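Local coordinates for aminoglycoside N(3)-acetyltransferase (Streptomyces griseus, PDB 7LAP), which acetylates aminoglycoside antibiotics, probably at the 3-amino group with acetyl-CoA as donor, and is linked to antibiotic resistance, at residues 29-34 with 261-266; 177-182 with 267-272; 187-192 with 271-276. All blocks are in the same frame, centred on the assembly; numbering follows the deposited sequence.

Overall arrangement
The three contacts follow strand 266-272 of the mixed seven-stranded sheet from one end to the other. Contact 1 sets helix 24-34 against edge strand 259-263, the partner of 266-272 in a hairpin. Contact 2 pairs 266-272 with strand 176-180, and its centre is about 10 Å from that of contact 1. Contact 3 lies where 266-272 runs into helix 273-289. Its centre is about 11 Å from that of contact 2 and about 20 Å from that of contact 1. The first segments come in the order 29-34, 177-182, 187-192, and all three meet the C-terminal run 261-276. This late part of the chain is thus tied to helix 24-34, strand 176-180 and helix 189-196.

Contact 1 (29-34 with 261-266); sequences HDLAAL and GFVGAA
Asp30 reaches from its helix to the backbone of Gly264, and its OD2 accepts the Gly264 N-H at 2.9 Å. The N-H...O angle is 164°, and the anti lone pair of OD2 is used. CG lies beside the backbone N of Asp30 (chi1 -69°), which carries the carboxylate across to the end of the strand. The same OD2 also accepts a hydrogen bond from a water that donates to Gly264 O, and it forms a salt bridge with Arg26. The other oxygen, OD1, accepts a 3.0 Å hydrogen bond from His29 ND1 and lies in the plane of the imidazole. Both carboxylate oxygens are therefore held, which should limit rotation of the group. A second water joins the backbones by donating to Asp30 O and to Phe262 O.

Beside this polar grip is an apolar patch. Val263 CG2 meets Leu31 CD2 at 4.0 Å, and the two side chains cross at a slant. The same methyl also lies 4.3 Å from Leu34 CD1. The other branch of Leu34 packs tightly on the backbone of Gly261, with CD2 3.5 Å from Gly261 N. Leu31 and Leu34 continue onto Leu178 of strand 176-180, and Leu31 also packs on helix 58-69.

Gly264 has positive phi and sits in a type II' turn from Val263 to Ala266. The carboxylate thus binds the turn of a beta hairpin, where a helix packs on the edge strand of the mixed sheet.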
# COMPACT_ATOMS: atom_id res chain seq x y z
N HIS B 29 1.46 11.84 -23.42
CA HIS B 29 0.90 12.05 -24.75
C HIS B 29 -0.58 11.63 -24.81
O HIS B 29 -1.43 12.39 -25.31
CB HIS B 29 1.72 11.28 -25.78
CG HIS B 29 1.05 11.17 -27.10
ND1 HIS B 29 0.11 10.19 -27.38
CD2 HIS B 29 1.16 11.91 -28.23
CE1 HIS B 29 -0.31 10.33 -28.63
NE2 HIS B 29 0.32 11.37 -29.16
N ASP B 30 -0.92 10.47 -24.24
CA ASP B 30 -2.30 10.01 -24.28
C ASP B 30 -3.22 10.89 -23.44
O ASP B 30 -4.40 11.06 -23.79
CB ASP B 30 -2.42 8.56 -23.81
CG ASP B 30 -1.78 7.57 -24.79
OD1 ASP B 30 -1.28 8.00 -25.85
OD2 ASP B 30 -1.78 6.36 -24.48
N LEU B 31 -2.73 11.40 -22.31
CA LEU B 31 -3.55 12.28 -21.49
C LEU B 31 -3.83 13.62 -22.19
O LEU B 31 -4.94 14.14 -22.10
CB LEU B 31 -2.86 12.56 -20.15
CG LEU B 31 -2.74 11.36 -19.20
CD1 LEU B 31 -1.74 11.69 -18.04
CD2 LEU B 31 -4.14 10.88 -18.68
N ALA B 32 -2.81 14.21 -22.82
CA ALA B 32 -3.03 15.42 -23.60
C ALA B 32 -4.03 15.17 -24.75
O ALA B 32 -4.91 16.00 -25.00
CB ALA B 32 -1.69 15.93 -24.14
N ALA B 33 -3.96 14.01 -25.41
CA ALA B 33 -4.92 13.71 -26.48
C ALA B 33 -6.35 13.62 -25.96
O ALA B 33 -7.30 13.90 -26.71
CB ALA B 33 -4.52 12.42 -27.20
N LEU B 34 -6.53 13.25 -24.69
CA LEU B 34 -7.86 13.21 -24.09
C LEU B 34 -8.43 14.60 -23.84
O LEU B 34 -9.65 14.74 -23.66
CB LEU B 34 -7.79 12.50 -22.74
CG LEU B 34 -8.21 11.08 -22.46
CD1 LEU B 34 -8.34 10.99 -20.95
CD2 LEU B 34 -9.50 10.75 -23.16
N GLY B 261 -11.45 8.12 -24.47
CA GLY B 261 -10.34 7.68 -25.29
C GLY B 261 -9.52 6.63 -24.59
O GLY B 261 -10.06 5.87 -23.77
N PHE B 262 -8.22 6.56 -24.88
CA PHE B 262 -7.41 5.47 -24.36
C PHE B 262 -6.11 6.04 -23.84
O PHE B 262 -5.57 7.01 -24.39
CB PHE B 262 -7.21 4.38 -25.42
CG PHE B 262 -8.50 3.71 -25.79
CD1 PHE B 262 -9.32 4.27 -26.77
CD2 PHE B 262 -8.94 2.59 -25.12
CE1 PHE B 262 -10.56 3.71 -27.07
CE2 PHE B 262 -10.15 2.02 -25.42
CZ PHE B 262 -10.97 2.58 -26.41
N VAL B 263 -5.70 5.52 -22.69
CA VAL B 263 -4.42 5.87 -22.08
C VAL B 263 -3.72 4.55 -21.85
O VAL B 263 -4.18 3.73 -21.04
CB VAL B 263 -4.60 6.65 -20.78
CG1 VAL B 263 -3.20 6.97 -20.10
CG2 VAL B 263 -5.35 7.95 -21.04
N GLY B 264 -2.67 4.29 -22.63
CA GLY B 264 -2.18 2.91 -22.70
C GLY B 264 -3.28 2.03 -23.25
O GLY B 264 -3.99 2.44 -24.18
N ALA B 265 -3.52 0.86 -22.64
CA ALA B 265 -4.68 0.06 -23.04
C ALA B 265 -5.95 0.35 -22.21
O ALA B 265 -6.90 -0.42 -22.27
CB ALA B 265 -4.34 -1.42 -22.97
N ALA B 266 -5.97 1.42 -21.43
CA ALA B 266 -7.05 1.68 -20.48
C ALA B 266 -8.09 2.58 -21.14
O ALA B 266 -7.76 3.70 -21.57
CB ALA B 266 -6.53 2.36 -19.21
O HOH W 1 -5.54 9.31 -25.63
O HOH W 2 -2.75 4.57 -25.86

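Contact 2 (177-182 with 267-272); sequences VLLLGA and RSRLFD
Val177 and Phe271 exchange two backbone hydrogen bonds, from N to O in each direction, both at 2.9 Å. Leu179 and Arg269 do the same, with Leu179 N to Arg269 O at 2.8 Å. These are the hydrogen-bonded pairs of an antiparallel ladder inside the mixed sheet. Leu178 with Leu270, between them, and Leu180 with Ser268, beyond Leu179 and Arg269, are the non-hydrogen-bonded pairs. The strand directions differ by 176°. The ladder ends at Gly181, whose N gives only a weak bond to Arg267 O.

Past that end, one water ties the two segments together. It donates to Ala182 O and Arg267 O and accepts from Arg269 NH1. Ala182 O lies at the guanidinium edge, close to its plane. Arg269 NE forms a salt bridge with Glu260, so the guanidinium is gripped at more than one point.

The side chains divide between the two faces of the sheet. Val177, Leu179, Arg269 and Phe271 share one face. There Leu179 CD1 comes 4.0 Å from Phe271 CE1, and the two side chains pass at a slant. Val177 O lies at the edge of the Phe271 ring, in its plane. Met187 also packs on Phe271 and Val177.

Leu178, Leu180, Ser268 and Leu270 share the other face, under helix 24-34. Leu34 of that helix touches Leu178, Ser268 and Leu270. Leu178 CB meets Leu270 CD1 at 4.0 Å. CG of Leu270 is anti to its backbone N (chi1 180°), and Leu270 CD1 also lies 3.5 Å from Val177 O. Ser268 OG is hydrogen-bonded to Ala266 O, and Leu180 CD1 packs 3.6 Å from it.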
# COMPACT_ATOMS: atom_id res chain seq x y z
N VAL B 177 -12.62 15.60 -13.90
CA VAL B 177 -12.59 14.23 -13.39
C VAL B 177 -12.08 13.33 -14.50
O VAL B 177 -12.60 13.35 -15.62
CB VAL B 177 -13.97 13.78 -12.88
CG1 VAL B 177 -13.90 12.35 -12.37
CG2 VAL B 177 -14.43 14.71 -11.75
N LEU B 178 -11.05 12.54 -14.19
CA LEU B 178 -10.48 11.57 -15.12
C LEU B 178 -10.73 10.15 -14.59
O LEU B 178 -10.34 9.82 -13.47
CB LEU B 178 -8.99 11.85 -15.28
CG LEU B 178 -8.22 10.78 -16.06
CD1 LEU B 178 -8.62 10.81 -17.52
CD2 LEU B 178 -6.72 11.02 -15.89
N LEU B 179 -11.43 9.32 -15.38
CA LEU B 179 -11.47 7.89 -15.13
C LEU B 179 -10.40 7.26 -16.00
O LEU B 179 -10.50 7.27 -17.23
CB LEU B 179 -12.84 7.30 -15.47
CG LEU B 179 -13.99 8.05 -14.79
CD1 LEU B 179 -15.33 7.37 -15.22
CD2 LEU B 179 -13.82 8.14 -13.27
N LEU B 180 -9.38 6.69 -15.36
CA LEU B 180 -8.20 6.16 -16.04
C LEU B 180 -8.26 4.63 -15.95
O LEU B 180 -7.67 4.00 -15.06
CB LEU B 180 -6.96 6.81 -15.42
CG LEU B 180 -5.56 6.48 -15.96
CD1 LEU B 180 -5.50 6.59 -17.43
CD2 LEU B 180 -4.44 7.31 -15.31
N GLY B 181 -9.01 4.03 -16.87
CA GLY B 181 -9.34 2.63 -16.80
C GLY B 181 -10.34 2.28 -15.74
O GLY B 181 -10.78 1.15 -15.69
N ALA B 182 -10.67 3.20 -14.84
CA ALA B 182 -11.65 2.94 -13.80
C ALA B 182 -13.05 2.94 -14.39
O ALA B 182 -13.35 3.73 -15.30
CB ALA B 182 -11.57 4.01 -12.69
N ARG B 267 -9.31 2.08 -21.24
CA ARG B 267 -10.44 2.93 -21.61
C ARG B 267 -10.58 4.04 -20.59
O ARG B 267 -10.72 3.78 -19.39
CB ARG B 267 -11.72 2.08 -21.66
CG ARG B 267 -12.90 2.77 -22.35
CD ARG B 267 -14.02 1.77 -22.56
NE ARG B 267 -13.65 0.71 -23.50
CZ ARG B 267 -13.79 0.81 -24.82
NH1 ARG B 267 -14.29 1.92 -25.32
NH2 ARG B 267 -13.45 -0.20 -25.62
N SER B 268 -10.52 5.30 -21.06
CA SER B 268 -10.43 6.46 -20.17
C SER B 268 -11.47 7.50 -20.54
O SER B 268 -11.88 7.60 -21.70
CB SER B 268 -9.04 7.06 -20.22
OG SER B 268 -8.14 6.05 -19.75
N ARG B 269 -11.91 8.27 -19.54
CA ARG B 269 -12.92 9.29 -19.76
C ARG B 269 -12.57 10.53 -18.97
O ARG B 269 -12.25 10.45 -17.78
CB ARG B 269 -14.33 8.82 -19.32
CG ARG B 269 -14.95 7.79 -20.26
CD ARG B 269 -14.94 6.44 -19.60
NE ARG B 269 -15.90 5.52 -20.22
CZ ARG B 269 -16.15 4.30 -19.74
NH1 ARG B 269 -15.52 3.90 -18.63
NH2 ARG B 269 -17.01 3.50 -20.36
N LEU B 270 -12.70 11.68 -19.62
CA LEU B 270 -12.34 12.96 -19.03
C LEU B 270 -13.55 13.87 -19.09
O LEU B 270 -14.10 14.10 -20.17
CB LEU B 270 -11.15 13.59 -19.76
CG LEU B 270 -10.70 14.95 -19.20
CD1 LEU B 270 -10.22 14.76 -17.75
CD2 LEU B 270 -9.59 15.51 -20.10
N PHE B 271 -13.96 14.38 -17.93
CA PHE B 271 -15.14 15.22 -17.74
C PHE B 271 -14.77 16.55 -17.12
O PHE B 271 -13.91 16.61 -16.24
CB PHE B 271 -16.17 14.57 -16.78
CG PHE B 271 -16.58 13.18 -17.15
CD1 PHE B 271 -15.81 12.08 -16.79
CD2 PHE B 271 -17.78 12.97 -17.84
CE1 PHE B 271 -16.21 10.77 -17.12
CE2 PHE B 271 -18.19 11.67 -18.18
CZ PHE B 271 -17.40 10.57 -17.82
N ASP B 272 -15.50 17.61 -17.49
CA ASP B 272 -15.47 18.82 -16.68
C ASP B 272 -16.39 18.63 -15.47
O ASP B 272 -17.54 18.20 -15.61
CB ASP B 272 -15.89 20.04 -17.51
CG ASP B 272 -14.95 20.31 -18.69
OD1 ASP B 272 -13.73 20.11 -18.56
OD2 ASP B 272 -15.43 20.74 -19.76
O HOH W 3 -12.80 4.63 -17.81

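Contact 3 (187-192 with 271-276); sequences MTLLHH and FDAAPA
Met187 rests its terminal methyl on the ring of Phe271, a Met-aromatic contact at the junction of strand 266-272 and helix 273-289. CE is 3.7 Å from the ring centroid and 18° off the ring normal, so the methyl makes a CH-pi contact over one face. It is displaced toward the CD1-CE1 side of the ring. The sulfur is further back, with SD 5.3 Å from the centroid.

The torsions of Met187 explain this approach. The chain is extended through its first two torsions, with CG anti to the backbone N (chi1 -167°). It then bends at the third (chi3 -76°), which sets CE rather than SD against the ring. Val249 of helix 244-254 touches both residues.

Leu189 makes the second part of the contact, near the start of helix 189-196. Its CG is also anti to the backbone N, and the side chain points toward the first turn of helix 273-289. The CD2 branch meets Ala273 CB at 3.7 Å and Ala276 CB at 4.4 Å. These two alanine methyls are three residues apart in the helix and both border the same leucine branch. Leu189 also touches Val177 and Val277, which continues the apolar layer between sheet and helix.

All the residues that touch are buried, and the contact between the segments is apolar. Leu190 joins at the margin and also packs on Phe245. Its CD2 ends 4.3 Å from Ala276 O.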
# COMPACT_ATOMS: atom_id res chain seq x y z
N MET B 187 -16.98 7.25 -10.04
CA MET B 187 -16.92 8.71 -10.00
C MET B 187 -17.43 9.27 -8.67
O MET B 187 -18.63 9.52 -8.50
CB MET B 187 -17.70 9.33 -11.17
CG MET B 187 -17.39 10.80 -11.33
SD MET B 187 -18.52 11.67 -12.42
CE MET B 187 -17.87 11.05 -13.98
N THR B 188 -16.50 9.51 -7.74
CA THR B 188 -16.79 10.03 -6.40
C THR B 188 -17.55 11.35 -6.45
O THR B 188 -18.38 11.64 -5.58
CB THR B 188 -15.45 10.23 -5.65
OG1 THR B 188 -14.98 8.96 -5.18
CG2 THR B 188 -15.56 11.21 -4.46
N LEU B 189 -17.23 12.19 -7.43
CA LEU B 189 -17.85 13.50 -7.54
C LEU B 189 -19.38 13.43 -7.51
O LEU B 189 -20.03 14.39 -7.10
CB LEU B 189 -17.36 14.18 -8.81
CG LEU B 189 -17.98 15.55 -9.11
CD1 LEU B 189 -17.64 16.54 -8.00
CD2 LEU B 189 -17.55 16.05 -10.49
N LEU B 190 -19.98 12.32 -7.93
CA LEU B 190 -21.44 12.21 -7.89
C LEU B 190 -21.99 12.07 -6.47
O LEU B 190 -23.20 12.17 -6.29
CB LEU B 190 -21.91 11.04 -8.76
CG LEU B 190 -21.78 11.28 -10.27
CD1 LEU B 190 -22.16 10.04 -11.08
CD2 LEU B 190 -22.61 12.48 -10.69
N HIS B 191 -21.13 11.84 -5.46
CA HIS B 191 -21.61 11.97 -4.09
C HIS B 191 -21.88 13.42 -3.73
O HIS B 191 -22.76 13.70 -2.92
CB HIS B 191 -20.59 11.38 -3.10
CG HIS B 191 -20.51 9.89 -3.14
ND1 HIS B 191 -21.62 9.08 -3.09
CD2 HIS B 191 -19.44 9.06 -3.22
CE1 HIS B 191 -21.24 7.81 -3.15
NE2 HIS B 191 -19.92 7.78 -3.22
N HIS B 192 -21.14 14.36 -4.33
CA HIS B 192 -21.45 15.78 -4.18
C HIS B 192 -22.79 16.10 -4.83
O HIS B 192 -23.58 16.89 -4.29
CB HIS B 192 -20.33 16.63 -4.78
CG HIS B 192 -20.54 18.11 -4.69
ND1 HIS B 192 -20.83 18.75 -3.50
CD2 HIS B 192 -20.52 19.08 -5.63
CE1 HIS B 192 -20.96 20.05 -3.71
NE2 HIS B 192 -20.79 20.28 -4.99
N PHE B 271 -13.96 14.38 -17.93
CA PHE B 271 -15.14 15.22 -17.74
C PHE B 271 -14.77 16.55 -17.12
O PHE B 271 -13.91 16.61 -16.24
CB PHE B 271 -16.17 14.57 -16.78
CG PHE B 271 -16.58 13.18 -17.15
CD1 PHE B 271 -15.81 12.08 -16.79
CD2 PHE B 271 -17.78 12.97 -17.84
CE1 PHE B 271 -16.21 10.77 -17.12
CE2 PHE B 271 -18.19 11.67 -18.18
CZ PHE B 271 -17.40 10.57 -17.82
N ASP B 272 -15.50 17.61 -17.49
CA ASP B 272 -15.47 18.82 -16.68
C ASP B 272 -16.39 18.63 -15.47
O ASP B 272 -17.54 18.20 -15.61
CB ASP B 272 -15.89 20.04 -17.51
CG ASP B 272 -14.95 20.31 -18.69
OD1 ASP B 272 -13.73 20.11 -18.56
OD2 ASP B 272 -15.43 20.74 -19.76
N ALA B 273 -15.88 18.98 -14.27
CA ALA B 273 -16.58 18.67 -13.03
C ALA B 273 -17.88 19.46 -12.88
O ALA B 273 -18.87 18.92 -12.39
CB ALA B 273 -15.69 18.93 -11.81
N ALA B 274 -17.88 20.75 -13.24
CA ALA B 274 -19.10 21.54 -13.06
C ALA B 274 -20.27 21.01 -13.91
O ALA B 274 -21.36 20.82 -13.34
CB ALA B 274 -18.82 23.03 -13.33
N PRO B 275 -20.13 20.76 -15.22
CA PRO B 275 -21.28 20.19 -15.96
C PRO B 275 -21.66 18.79 -15.51
O PRO B 275 -22.85 18.43 -15.56
CB PRO B 275 -20.82 20.20 -17.43
CG PRO B 275 -19.65 21.11 -17.47
CD PRO B 275 -19.00 21.03 -16.12
N ALA B 276 -20.69 17.98 -15.06
CA ALA B 276 -21.00 16.64 -14.58
C ALA B 276 -21.87 16.68 -13.33
O ALA B 276 -22.83 15.91 -13.21
CB ALA B 276 -19.72 15.85 -14.32